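Putative lipase (Bacteroides thetaiotaomicron VPI-5482, PDB 3BZW) is a GDSL-like (SGNH) lipase/acylhydrolase that probably cleaves ester bonds of lipids such as lysophospholipids. Local coordinates at residues L255-Q258 / L259-L262; K246-E249 / R250-R253; A174-G177 / D178-Q182; E228-I231 / Y232-D235; Q182-E185 / S186-N189. All blocks are in the same frame, centred on the assembly; numbering follows the deposited sequence.

Contact 1: residues L255-Q258 / L259-L262; sequences LMYQ and LLAL
L255 and L259, four residues apart where helix 245-258 runs out, form the tight side of this local contact. The CG of L255 lies 3.8 Å from CD1 of L259, while CD1 of L255 is 4.0 Å from CG of L259, so the two branched ends cross obliquely with both methine and methyl carbons engaged. L255 holds its CG anti to the backbone N (chi1 -158°), which sends the branch toward the next turn. Beneath this pair L259 N donates to L255 O at 2.9 Å, with an N-H...O angle of 152°. L255 packs on Y49, L53 and L166, L259 on H22 and W24, and both on I214. Replacing L255 by an alanine would probably open a gap beside CD1 of L259 and weaken the packing against helix 49-57. The other side is looser. CD1 of Y257 and CD1 of L260 approach only to 4.3 Å, and the bond from L260 N to Y257 O is weak at 3.4 Å. Q258 and A261 are partly exposed here, the CB of A261 lying 3.8 Å from Q258 O. Neighbouring subunits reach this side: Q258 NE2 donates to A261 O of the second subunit, and L260 meets its counterparts. The chemistry is thus apolar packing toward the protein core, with the polar amide of Q258 committed to the subunit interface.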
loop_
_atom_site.group_PDB
_atom_site.type_symbol
_atom_site.label_atom_id
_atom_site.label_comp_id
_atom_site.label_asym_id
_atom_site.label_seq_id
_atom_site.Cartn_x
_atom_site.Cartn_y
_atom_site.Cartn_z
ATOM N N LEU A 255 18.432 30.699 -8.749
ATOM C CA LEU A 255 17.666 31.635 -7.940
ATOM C C LEU A 255 17.033 32.716 -8.814
ATOM O O LEU A 255 15.882 33.105 -8.607
ATOM C CB LEU A 255 18.599 32.258 -6.897
ATOM C CG LEU A 255 18.026 32.873 -5.625
ATOM C CD1 LEU A 255 16.970 31.960 -5.020
ATOM C CD2 LEU A 255 19.175 33.105 -4.643
HETATM N N MSE A 256 17.784 33.192 -9.801
HETATM C CA MSE A 256 17.283 34.227 -10.689
HETATM C C MSE A 256 15.953 33.852 -11.333
HETATM O O MSE A 256 15.012 34.643 -11.334
HETATM C CB MSE A 256 18.303 34.537 -11.783
HETATM C CG MSE A 256 17.897 35.697 -12.671
HETATM SE SE MSE A 256 19.273 36.165 -13.956
HETATM C CE MSE A 256 18.178 36.236 -15.536
ATOM N N TYR A 257 15.866 32.643 -11.872
ATOM C CA TYR A 257 14.631 32.216 -12.520
ATOM C C TYR A 257 13.562 31.688 -11.572
ATOM O O TYR A 257 12.374 31.747 -11.883
ATOM C CB TYR A 257 14.958 31.203 -13.616
ATOM C CG TYR A 257 15.691 31.872 -14.752
ATOM C CD1 TYR A 257 15.003 32.649 -15.684
ATOM C CD2 TYR A 257 17.082 31.816 -14.838
ATOM C CE1 TYR A 257 15.683 33.358 -16.670
ATOM C CE2 TYR A 257 17.769 32.524 -15.815
ATOM C CZ TYR A 257 17.067 33.293 -16.725
ATOM O OH TYR A 257 17.748 34.007 -17.677
ATOM N N GLN A 258 13.978 31.182 -10.417
ATOM C CA GLN A 258 13.028 30.682 -9.429
ATOM C C GLN A 258 12.300 31.857 -8.769
ATOM O O GLN A 258 11.128 31.749 -8.405
ATOM C CB GLN A 258 13.757 29.865 -8.358
ATOM C CG GLN A 258 14.248 28.503 -8.824
ATOM C CD GLN A 258 13.130 27.479 -8.934
ATOM O OE1 GLN A 258 12.465 27.162 -7.946
ATOM N NE2 GLN A 258 12.920 26.954 -10.138
ATOM N N LEU A 259 13.003 32.978 -8.615
ATOM C CA LEU A 259 12.432 34.174 -7.997
ATOM C C LEU A 259 11.494 34.938 -8.927
ATOM O O LEU A 259 10.786 35.855 -8.502
ATOM C CB LEU A 259 13.553 35.106 -7.530
ATOM C CG LEU A 259 14.364 34.648 -6.313
ATOM C CD1 LEU A 259 15.472 35.648 -6.030
ATOM C CD2 LEU A 259 13.449 34.519 -5.107
ATOM N N LEU A 260 11.502 34.560 -10.199
ATOM C CA LEU A 260 10.653 35.194 -11.201
ATOM C C LEU A 260 9.183 34.998 -10.837
ATOM O O LEU A 260 8.318 35.775 -11.244
ATOM C CB LEU A 260 10.922 34.563 -12.571
ATOM C CG LEU A 260 11.153 35.470 -13.777
ATOM C CD1 LEU A 260 11.261 34.606 -15.025
ATOM C CD2 LEU A 260 10.008 36.465 -13.917
ATOM N N ALA A 261 8.912 33.955 -10.059
ATOM C CA ALA A 261 7.550 33.621 -9.651
ATOM C C ALA A 261 7.037 34.391 -8.439
ATOM O O ALA A 261 5.867 34.263 -8.074
ATOM C CB ALA A 261 7.452 32.122 -9.381
ATOM N N LEU A 262 7.898 35.195 -7.823
ATOM C CA LEU A 262 7.509 35.955 -6.636
ATOM C C LEU A 262 7.732 37.453 -6.787
ATOM O O LEU A 262 8.814 37.894 -7.179
ATOM C CB LEU A 262 8.292 35.451 -5.420
ATOM C CG LEU A 262 8.101 33.975 -5.058
ATOM C CD1 LEU A 262 9.168 33.524 -4.064
ATOM C CD2 LEU A 262 6.708 33.789 -4.481
#

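Contact 2: residues K246-E249 / R250-R253; sequences KGQE and RMAR
Two successive turns of helix 245-258 meet here, where the side chains of Q248 and M251 lie side by side and point the same way. Four main-chain bonds of the i to i+4 kind define the helix here. R250 N reaches K246 O at 3.2 Å, a little longer than M251 N to G247 O at 2.9 Å; A252 N to Q248 O and R253 N to E249 O complete the series. M251 is selenomethionine. Its CG stands anti to the carbonyl carbon (chi1 -76°), laying the chain back over the preceding turn: CG is 3.1 Å from G247 O and SE 3.6 Å from the same oxygen. A bend at the last torsion (chi3 55°) brings CE to 3.8 Å from Q248 OE1, an apolar methyl beside an amide oxygen. That oxygen accepts from Y49 N, and Q248 NE2 donates to I36 O, so both ends of the amide are held. The CB of A252 adds a contact of 3.4 Å to Q248 O. E249 and R253 have opposite charges, yet E249 OE2 and R253 NH1 are 6.3 Å apart, too far for a salt bridge. R250 extends away from the helix to T220 O, Y232 OH and, on the second subunit, K161 O. E249 and A252 lie against F52 and W56 of helix 49-57, where R253 makes a cation-pi contact with W56, whereas M251 faces the loop residues I36 and L169.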
loop_
_atom_site.group_PDB
_atom_site.type_symbol
_atom_site.label_atom_id
_atom_site.label_comp_id
_atom_site.label_asym_id
_atom_site.label_seq_id
_atom_site.Cartn_x
_atom_site.Cartn_y
_atom_site.Cartn_z
ATOM N N LYS A 246 31.943 28.360 -9.128
ATOM C CA LYS A 246 31.128 27.729 -10.165
ATOM C C LYS A 246 29.783 27.294 -9.578
ATOM O O LYS A 246 28.744 27.448 -10.219
ATOM C CB LYS A 246 31.868 26.525 -10.769
ATOM C CG LYS A 246 31.216 25.946 -12.034
ATOM C CD LYS A 246 32.059 24.817 -12.625
ATOM C CE LYS A 246 31.470 24.296 -13.935
ATOM N NZ LYS A 246 31.492 25.331 -15.011
ATOM N N GLY A 247 29.808 26.774 -8.351
ATOM C CA GLY A 247 28.582 26.339 -7.698
ATOM C C GLY A 247 27.712 27.516 -7.291
ATOM O O GLY A 247 26.483 27.462 -7.391
ATOM N N GLN A 248 28.357 28.582 -6.828
ATOM C CA GLN A 248 27.655 29.796 -6.416
ATOM C C GLN A 248 26.952 30.429 -7.617
ATOM O O GLN A 248 25.870 31.003 -7.482
ATOM C CB GLN A 248 28.645 30.803 -5.820
ATOM C CG GLN A 248 29.198 30.435 -4.446
ATOM C CD GLN A 248 28.185 30.621 -3.324
ATOM O OE1 GLN A 248 27.185 31.320 -3.482
ATOM N NE2 GLN A 248 28.453 30.005 -2.179
ATOM N N GLU A 249 27.569 30.324 -8.790
ATOM C CA GLU A 249 26.982 30.896 -9.991
ATOM C C GLU A 249 25.782 30.073 -10.463
ATOM O O GLU A 249 24.786 30.630 -10.924
ATOM C CB GLU A 249 28.042 31.016 -11.099
ATOM C CG GLU A 249 27.495 31.562 -12.414
ATOM C CD GLU A 249 28.555 32.237 -13.276
ATOM O OE1 GLU A 249 29.725 31.798 -13.252
ATOM O OE2 GLU A 249 28.211 33.203 -13.993
ATOM N N ARG A 250 25.865 28.749 -10.348
ATOM C CA ARG A 250 24.739 27.912 -10.750
ATOM C C ARG A 250 23.591 28.192 -9.776
ATOM O O ARG A 250 22.426 28.268 -10.171
ATOM C CB ARG A 250 25.130 26.427 -10.727
ATOM C CG ARG A 250 23.960 25.483 -11.001
ATOM C CD ARG A 250 24.402 24.146 -11.580
ATOM N NE ARG A 250 23.251 23.270 -11.805
ATOM C CZ ARG A 250 23.253 22.211 -12.609
ATOM N NH1 ARG A 250 24.349 21.878 -13.283
ATOM N NH2 ARG A 250 22.147 21.487 -12.744
HETATM N N MSE A 251 23.933 28.365 -8.503
HETATM C CA MSE A 251 22.939 28.674 -7.472
HETATM C C MSE A 251 22.243 29.997 -7.791
HETATM O O MSE A 251 21.013 30.091 -7.768
HETATM C CB MSE A 251 23.618 28.792 -6.104
HETATM C CG MSE A 251 24.000 27.466 -5.469
HETATM SE SE MSE A 251 25.296 27.694 -4.037
HETATM C CE MSE A 251 24.318 28.960 -2.959
ATOM N N ALA A 252 23.044 31.016 -8.088
ATOM C CA ALA A 252 22.521 32.344 -8.402
ATOM C C ALA A 252 21.640 32.331 -9.643
ATOM O O ALA A 252 20.561 32.932 -9.662
ATOM C CB ALA A 252 23.677 33.332 -8.587
ATOM N N ARG A 253 22.090 31.637 -10.683
ATOM C CA ARG A 253 21.312 31.575 -11.913
ATOM C C ARG A 253 19.994 30.840 -11.662
ATOM O O ARG A 253 18.956 31.180 -12.238
ATOM C CB ARG A 253 22.107 30.865 -13.009
ATOM C CG ARG A 253 21.672 31.261 -14.402
ATOM C CD ARG A 253 22.127 32.672 -14.725
ATOM N NE ARG A 253 21.343 33.243 -15.813
ATOM C CZ ARG A 253 21.555 34.446 -16.335
ATOM N NH1 ARG A 253 22.539 35.210 -15.873
ATOM N NH2 ARG A 253 20.775 34.889 -17.314
#

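Contact 3: residues A174-G177 / D178-Q182; sequences ANFG and DKNVQ
F176 and N180 lie side by side and point the same way, but their flat groups are turned steeply, the ring and amide planes standing 73° apart. N180 meets the ring at its edge: its CG lies in the ring plane, 3.8 Å from F176 CD2. Q182 also meets the ring at its edge, its amide tilted 64° to it and its NE2 3.6 Å from F176 CE2. The two amides are tied to each other, since Q182 NE2 donates to N180 OD1 at 2.9 Å on an in-plane lone pair. N180 CG, anti to the backbone N (chi1 -168°), sits beside the F176 edge, and the bond to Q182 fixes the flip of both amides. Q182 OE1 has R171 as its partner, and F176 also meets the ring of H242. On the other face N175 OD1 lies 3.6 Å from V181 CG2, the two side chains running alongside each other. The backbone pairs A174 with Q182 as a hydrogen-bonded pair, Q182 N to A174 O being 2.8 Å, and F176 N adds a bond to N180 O at 2.8 Å. G177 has a positive phi, at which a CB would jam against F176 O. N180 N returns to G177 O at 3.1 Å. This is an antiparallel beta hairpin closed by a type I turn from G177 to N180, and at V181 the sheet runs on through an antiparallel ladder with a strand of the second subunit.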
loop_
_atom_site.group_PDB
_atom_site.type_symbol
_atom_site.label_atom_id
_atom_site.label_comp_id
_atom_site.label_asym_id
_atom_site.label_seq_id
_atom_site.Cartn_x
_atom_site.Cartn_y
_atom_site.Cartn_z
ATOM N N ALA A 174 33.469 16.867 4.795
ATOM C CA ALA A 174 34.181 18.110 5.069
ATOM C C ALA A 174 35.125 17.867 6.242
ATOM O O ALA A 174 34.722 17.338 7.277
ATOM C CB ALA A 174 33.203 19.234 5.403
ATOM N N ASN A 175 36.382 18.249 6.069
ATOM C CA ASN A 175 37.389 18.075 7.106
ATOM C C ASN A 175 38.124 19.399 7.282
ATOM O O ASN A 175 38.920 19.790 6.430
ATOM C CB ASN A 175 38.355 16.953 6.698
ATOM C CG ASN A 175 39.551 16.835 7.628
ATOM O OD1 ASN A 175 39.443 17.060 8.834
ATOM N ND2 ASN A 175 40.699 16.463 7.069
ATOM N N PHE A 176 37.845 20.088 8.386
ATOM C CA PHE A 176 38.458 21.387 8.658
ATOM C C PHE A 176 39.381 21.383 9.875
ATOM O O PHE A 176 39.516 22.397 10.565
ATOM C CB PHE A 176 37.366 22.441 8.862
ATOM C CG PHE A 176 36.379 22.523 7.728
ATOM C CD1 PHE A 176 36.793 22.899 6.453
ATOM C CD2 PHE A 176 35.037 22.212 7.933
ATOM C CE1 PHE A 176 35.881 22.963 5.396
ATOM C CE2 PHE A 176 34.117 22.274 6.883
ATOM C CZ PHE A 176 34.541 22.650 5.611
ATOM N N GLY A 177 40.018 20.250 10.138
ATOM C CA GLY A 177 40.908 20.172 11.281
ATOM C C GLY A 177 40.535 19.055 12.235
ATOM O O GLY A 177 39.472 18.442 12.101
ATOM N N ASP A 178 41.407 18.803 13.207
ATOM C CA ASP A 178 41.200 17.744 14.191
ATOM C C ASP A 178 39.891 17.815 14.966
ATOM O O ASP A 178 39.379 16.789 15.407
ATOM C CB ASP A 178 42.352 17.720 15.202
ATOM C CG ASP A 178 43.694 17.449 14.559
ATOM O OD1 ASP A 178 43.779 16.536 13.706
ATOM O OD2 ASP A 178 44.670 18.140 14.919
ATOM N N LYS A 179 39.348 19.014 15.140
ATOM C CA LYS A 179 38.112 19.162 15.901
ATOM C C LYS A 179 36.868 19.481 15.076
ATOM O O LYS A 179 35.805 19.734 15.638
ATOM C CB LYS A 179 38.295 20.237 16.978
ATOM C CG LYS A 179 39.379 19.917 17.997
ATOM C CD LYS A 179 39.466 20.989 19.074
ATOM C CE LYS A 179 40.557 20.665 20.081
ATOM N NZ LYS A 179 41.875 20.504 19.407
ATOM N N ASN A 180 36.996 19.465 13.752
ATOM C CA ASN A 180 35.866 19.768 12.875
ATOM C C ASN A 180 35.864 18.803 11.687
ATOM O O ASN A 180 36.452 19.084 10.644
ATOM C CB ASN A 180 35.971 21.216 12.376
ATOM C CG ASN A 180 34.696 21.704 11.712
ATOM O OD1 ASN A 180 33.867 20.909 11.271
ATOM N ND2 ASN A 180 34.544 23.024 11.622
ATOM N N VAL A 181 35.202 17.663 11.858
ATOM C CA VAL A 181 35.124 16.650 10.812
ATOM C C VAL A 181 33.661 16.296 10.615
ATOM O O VAL A 181 32.989 15.866 11.554
ATOM C CB VAL A 181 35.916 15.390 11.211
ATOM C CG1 VAL A 181 35.828 14.333 10.108
ATOM C CG2 VAL A 181 37.368 15.766 11.476
ATOM N N GLN A 182 33.175 16.468 9.388
ATOM C CA GLN A 182 31.771 16.216 9.085
ATOM C C GLN A 182 31.544 15.115 8.047
ATOM O O GLN A 182 31.878 15.275 6.876
ATOM C CB GLN A 182 31.134 17.530 8.616
ATOM C CG GLN A 182 31.358 18.691 9.597
ATOM C CD GLN A 182 30.911 20.041 9.057
ATOM O OE1 GLN A 182 29.865 20.152 8.418
ATOM N NE2 GLN A 182 31.696 21.081 9.336
#

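Contact 4: residues E228-I231 / Y232-D235; sequences EQLI and YFYD
F233 N donates to L230 O at 2.9 Å with an N-H...O angle of 163°, although the donor sits well above the carbonyl plane, not on a lone pair. A second bond, less sure because Y232 N is crowded in the model, runs from Y232 N to Q229 O at 3.1 Å. Both span three residues, the spacing of the 3-10 segment 228-231, in the loop between helices 216-219 and 245-258. Q229 O also touches the F233 ring in its plane, at the edge, 3.7 Å from CD2. I231 covers one face of Y232: its CG1 is 4.1 Å from the ring centroid and 20° off the normal, a CH-pi contact displaced toward the rim. I231 CG1 sits between backbone N and carbonyl carbon (chi1 52°), which swings it over the following ring, and CD1 continues to 4.1 Å from Y232 CE2. A leucine in place of Y232 would take away the ring face under I231 and is likely to leave R250 NH1 without the hydroxyl it bonds. Farther out, L230 CD2 and F233 CD2 stand 4.4 Å apart and both residues rest on P224, while the amide of Q229 bonds K155 and P159 of the second subunit.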
loop_
_atom_site.group_PDB
_atom_site.type_symbol
_atom_site.label_atom_id
_atom_site.label_comp_id
_atom_site.label_asym_id
_atom_site.label_seq_id
_atom_site.Cartn_x
_atom_site.Cartn_y
_atom_site.Cartn_z
ATOM N N GLU A 228 31.156 13.430 -9.996
ATOM C CA GLU A 228 31.267 14.292 -11.167
ATOM C C GLU A 228 30.761 15.717 -10.919
ATOM O O GLU A 228 31.170 16.652 -11.609
ATOM C CB GLU A 228 30.513 13.676 -12.351
ATOM C CG GLU A 228 31.120 12.382 -12.912
ATOM C CD GLU A 228 31.072 11.213 -11.938
ATOM O OE1 GLU A 228 30.094 11.111 -11.172
ATOM O OE2 GLU A 228 32.006 10.381 -11.957
ATOM N N GLN A 229 29.878 15.893 -9.939
ATOM C CA GLN A 229 29.360 17.233 -9.651
ATOM C C GLN A 229 30.174 17.999 -8.607
ATOM O O GLN A 229 29.795 19.106 -8.199
ATOM C CB GLN A 229 27.888 17.158 -9.220
ATOM C CG GLN A 229 26.963 16.663 -10.321
ATOM C CD GLN A 229 25.512 17.078 -10.114
ATOM O OE1 GLN A 229 24.863 16.669 -9.146
ATOM N NE2 GLN A 229 24.999 17.901 -11.027
ATOM N N LEU A 230 31.294 17.426 -8.174
ATOM C CA LEU A 230 32.135 18.098 -7.187
ATOM C C LEU A 230 32.810 19.317 -7.813
ATOM O O LEU A 230 33.483 20.089 -7.129
ATOM C CB LEU A 230 33.177 17.128 -6.608
ATOM C CG LEU A 230 32.601 16.099 -5.617
ATOM C CD1 LEU A 230 33.675 15.103 -5.189
ATOM C CD2 LEU A 230 32.044 16.829 -4.395
ATOM N N ILE A 231 32.615 19.487 -9.120
ATOM C CA ILE A 231 33.161 20.634 -9.833
ATOM C C ILE A 231 32.503 21.899 -9.283
ATOM O O ILE A 231 32.985 23.004 -9.513
ATOM C CB ILE A 231 32.856 20.569 -11.349
ATOM C CG1 ILE A 231 31.353 20.359 -11.564
ATOM C CG2 ILE A 231 33.665 19.463 -12.005
ATOM C CD1 ILE A 231 30.932 20.335 -13.025
ATOM N N TYR A 232 31.396 21.725 -8.564
ATOM C CA TYR A 232 30.665 22.844 -7.978
ATOM C C TYR A 232 31.022 23.104 -6.517
ATOM O O TYR A 232 30.463 24.006 -5.889
ATOM C CB TYR A 232 29.159 22.594 -8.068
ATOM C CG TYR A 232 28.604 22.654 -9.470
ATOM C CD1 TYR A 232 28.663 23.832 -10.210
ATOM C CD2 TYR A 232 27.996 21.540 -10.048
ATOM C CE1 TYR A 232 28.125 23.906 -11.490
ATOM C CE2 TYR A 232 27.454 21.602 -11.325
ATOM C CZ TYR A 232 27.524 22.787 -12.041
ATOM O OH TYR A 232 26.999 22.851 -13.309
ATOM N N PHE A 233 31.943 22.313 -5.975
ATOM C CA PHE A 233 32.342 22.468 -4.582
ATOM C C PHE A 233 33.829 22.803 -4.445
ATOM O O PHE A 233 34.638 22.439 -5.295
ATOM C CB PHE A 233 31.926 21.217 -3.805
ATOM C CG PHE A 233 30.432 21.073 -3.695
ATOM C CD1 PHE A 233 29.748 21.588 -2.595
ATOM C CD2 PHE A 233 29.693 20.528 -4.749
ATOM C CE1 PHE A 233 28.347 21.568 -2.547
ATOM C CE2 PHE A 233 28.295 20.502 -4.712
ATOM C CZ PHE A 233 27.621 21.024 -3.610
ATOM N N TYR A 234 34.174 23.500 -3.366
ATOM C CA TYR A 234 35.536 23.989 -3.151
ATOM C C TYR A 234 36.760 23.078 -3.138
ATOM O O TYR A 234 37.748 23.365 -3.815
ATOM C CB TYR A 234 35.587 24.847 -1.884
ATOM C CG TYR A 234 36.730 25.836 -1.911
ATOM C CD1 TYR A 234 36.667 26.974 -2.718
ATOM C CD2 TYR A 234 37.897 25.607 -1.183
ATOM C CE1 TYR A 234 37.739 27.859 -2.803
ATOM C CE2 TYR A 234 38.980 26.490 -1.260
ATOM C CZ TYR A 234 38.891 27.611 -2.073
ATOM O OH TYR A 234 39.955 28.481 -2.159
ATOM N N ASP A 235 36.721 21.996 -2.371
ATOM C CA ASP A 235 37.896 21.137 -2.269
ATOM C C ASP A 235 37.550 19.655 -2.340
ATOM O O ASP A 235 37.018 19.083 -1.391
ATOM C CB ASP A 235 38.620 21.456 -0.954
ATOM C CG ASP A 235 40.034 20.896 -0.900
ATOM O OD1 ASP A 235 40.215 19.688 -1.144
ATOM O OD2 ASP A 235 40.964 21.670 -0.595
#

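Contact 5: residues Q182-E185 / S186-N189; sequences QPDE and SYQN
D184 OD1 accepts two bonds from S186. The hydroxyl OG donates at 2.5 Å to the syn lone pair, and the backbone N of S186 approaches at 2.8 Å from the anti side, 22° out of the carboxylate plane. Two donors from one residue fix the rotation of the carboxylate. D184 CG lies between its backbone N and carbonyl carbon (chi1 64°), which folds OD1 back over the chain that follows. Next to it the ring of Y187 presents CD2 at 3.4 Å from D184 OD1, the carboxylate and ring planes being 31° apart. P183 CB packs on the same ring atom, Y187 CD2, at 3.6 Å. The backbone beneath is a type I beta turn from D184 to Y187, closed by Y187 N to D184 O at 3.2 Å; with the bond from S186 N to the side chain it also forms an Asx turn, so D184 holds the loop through both its carbonyl and its carboxylate. A water donates to E185 O at 2.6 Å and to Y187 O at 2.9 Å, bridging the two carbonyls, while Y101 OH also bonds Y187 O. E185 OE1 is held by R171 N. From the second subunit K133 bonds S186 OG through its NZ and makes a cation-pi contact with Y187, while L119 and V118 of that subunit pack on P183 and Y187 respectively.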
loop_
_atom_site.group_PDB
_atom_site.type_symbol
_atom_site.label_atom_id
_atom_site.label_comp_id
_atom_site.label_asym_id
_atom_site.label_seq_id
_atom_site.Cartn_x
_atom_site.Cartn_y
_atom_site.Cartn_z
ATOM N N GLN A 182 33.175 16.468 9.388
ATOM C CA GLN A 182 31.771 16.216 9.085
ATOM C C GLN A 182 31.544 15.115 8.047
ATOM O O GLN A 182 31.878 15.275 6.876
ATOM C CB GLN A 182 31.134 17.530 8.616
ATOM C CG GLN A 182 31.358 18.691 9.597
ATOM C CD GLN A 182 30.911 20.041 9.057
ATOM O OE1 GLN A 182 29.865 20.152 8.418
ATOM N NE2 GLN A 182 31.696 21.081 9.336
ATOM N N PRO A 183 30.979 13.972 8.476
ATOM C CA PRO A 183 30.712 12.856 7.563
ATOM C C PRO A 183 29.769 13.318 6.447
ATOM O O PRO A 183 29.051 14.310 6.624
ATOM C CB PRO A 183 30.059 11.816 8.475
ATOM C CG PRO A 183 30.713 12.091 9.812
ATOM C CD PRO A 183 30.676 13.598 9.870
ATOM N N ASP A 184 29.769 12.623 5.308
ATOM C CA ASP A 184 28.883 13.015 4.207
ATOM C C ASP A 184 27.424 12.750 4.559
ATOM O O ASP A 184 27.130 12.139 5.594
ATOM C CB ASP A 184 29.261 12.318 2.884
ATOM C CG ASP A 184 29.092 10.808 2.925
ATOM O OD1 ASP A 184 28.066 10.318 3.443
ATOM O OD2 ASP A 184 29.986 10.102 2.415
ATOM N N GLU A 185 26.508 13.196 3.700
ATOM C CA GLU A 185 25.087 13.042 3.983
ATOM C C GLU A 185 24.496 11.638 3.926
ATOM O O GLU A 185 23.290 11.486 4.076
ATOM C CB GLU A 185 24.256 13.976 3.095
ATOM C CG GLU A 185 24.337 13.680 1.608
ATOM C CD GLU A 185 23.374 14.524 0.796
ATOM O OE1 GLU A 185 23.115 15.684 1.192
ATOM O OE2 GLU A 185 22.889 14.034 -0.247
ATOM N N SER A 186 25.319 10.615 3.715
ATOM C CA SER A 186 24.799 9.247 3.702
ATOM C C SER A 186 24.699 8.775 5.154
ATOM O O SER A 186 24.135 7.720 5.442
ATOM C CB SER A 186 25.718 8.305 2.906
ATOM O OG SER A 186 26.949 8.072 3.573
ATOM N N TYR A 187 25.240 9.579 6.068
ATOM C CA TYR A 187 25.227 9.258 7.496
ATOM C C TYR A 187 24.236 10.101 8.292
ATOM O O TYR A 187 24.037 11.278 7.990
ATOM C CB TYR A 187 26.601 9.512 8.112
ATOM C CG TYR A 187 27.732 8.660 7.604
ATOM C CD1 TYR A 187 28.005 7.424 8.179
ATOM C CD2 TYR A 187 28.570 9.116 6.583
ATOM C CE1 TYR A 187 29.094 6.657 7.759
ATOM C CE2 TYR A 187 29.657 8.363 6.152
ATOM C CZ TYR A 187 29.912 7.133 6.750
ATOM O OH TYR A 187 30.984 6.386 6.338
ATOM N N GLN A 188 23.630 9.505 9.317
ATOM C CA GLN A 188 22.733 10.258 10.186
ATOM C C GLN A 188 23.677 11.073 11.066
ATOM O O GLN A 188 24.861 10.729 11.197
ATOM C CB GLN A 188 21.904 9.332 11.092
ATOM C CG GLN A 188 20.955 8.388 10.366
ATOM C CD GLN A 188 20.009 7.654 11.313
ATOM O OE1 GLN A 188 20.370 7.332 12.444
ATOM N NE2 GLN A 188 18.796 7.377 10.843
ATOM N N ASN A 189 23.172 12.150 11.659
ATOM C CA ASN A 189 23.996 12.961 12.544
ATOM C C ASN A 189 23.975 12.336 13.934
ATOM O O ASN A 189 23.560 11.188 14.100
ATOM C CB ASN A 189 23.483 14.404 12.617
ATOM C CG ASN A 189 22.035 14.492 13.049
ATOM O OD1 ASN A 189 21.477 13.544 13.601
ATOM N ND2 ASN A 189 21.423 15.643 12.812
HETATM O O HOH W 1 22.225 12.672 6.189
#

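How the contacts relate
Contacts 1, 2 and 4 are largely buried, whereas contacts 3 and 5 are only partly so. Contacts 1 and 2 are successive portions of helix 245-258: apolar leucine packing dominates the first, main-chain bonds and outward-reaching arginines the second. Contact 4 lies in the loop before that helix and rests on its early turns; the centres of contacts 2 and 4 lie about 12 Å apart. Contacts 3 and 5 share Q182, the hairpin running straight into the turn, and both rely on side-chain amides or carboxylates bonded to near neighbours. Contacts 1 and 3 fall on opposite sides of the chain's centre, about 35 Å apart between centres. All five touch the second subunit.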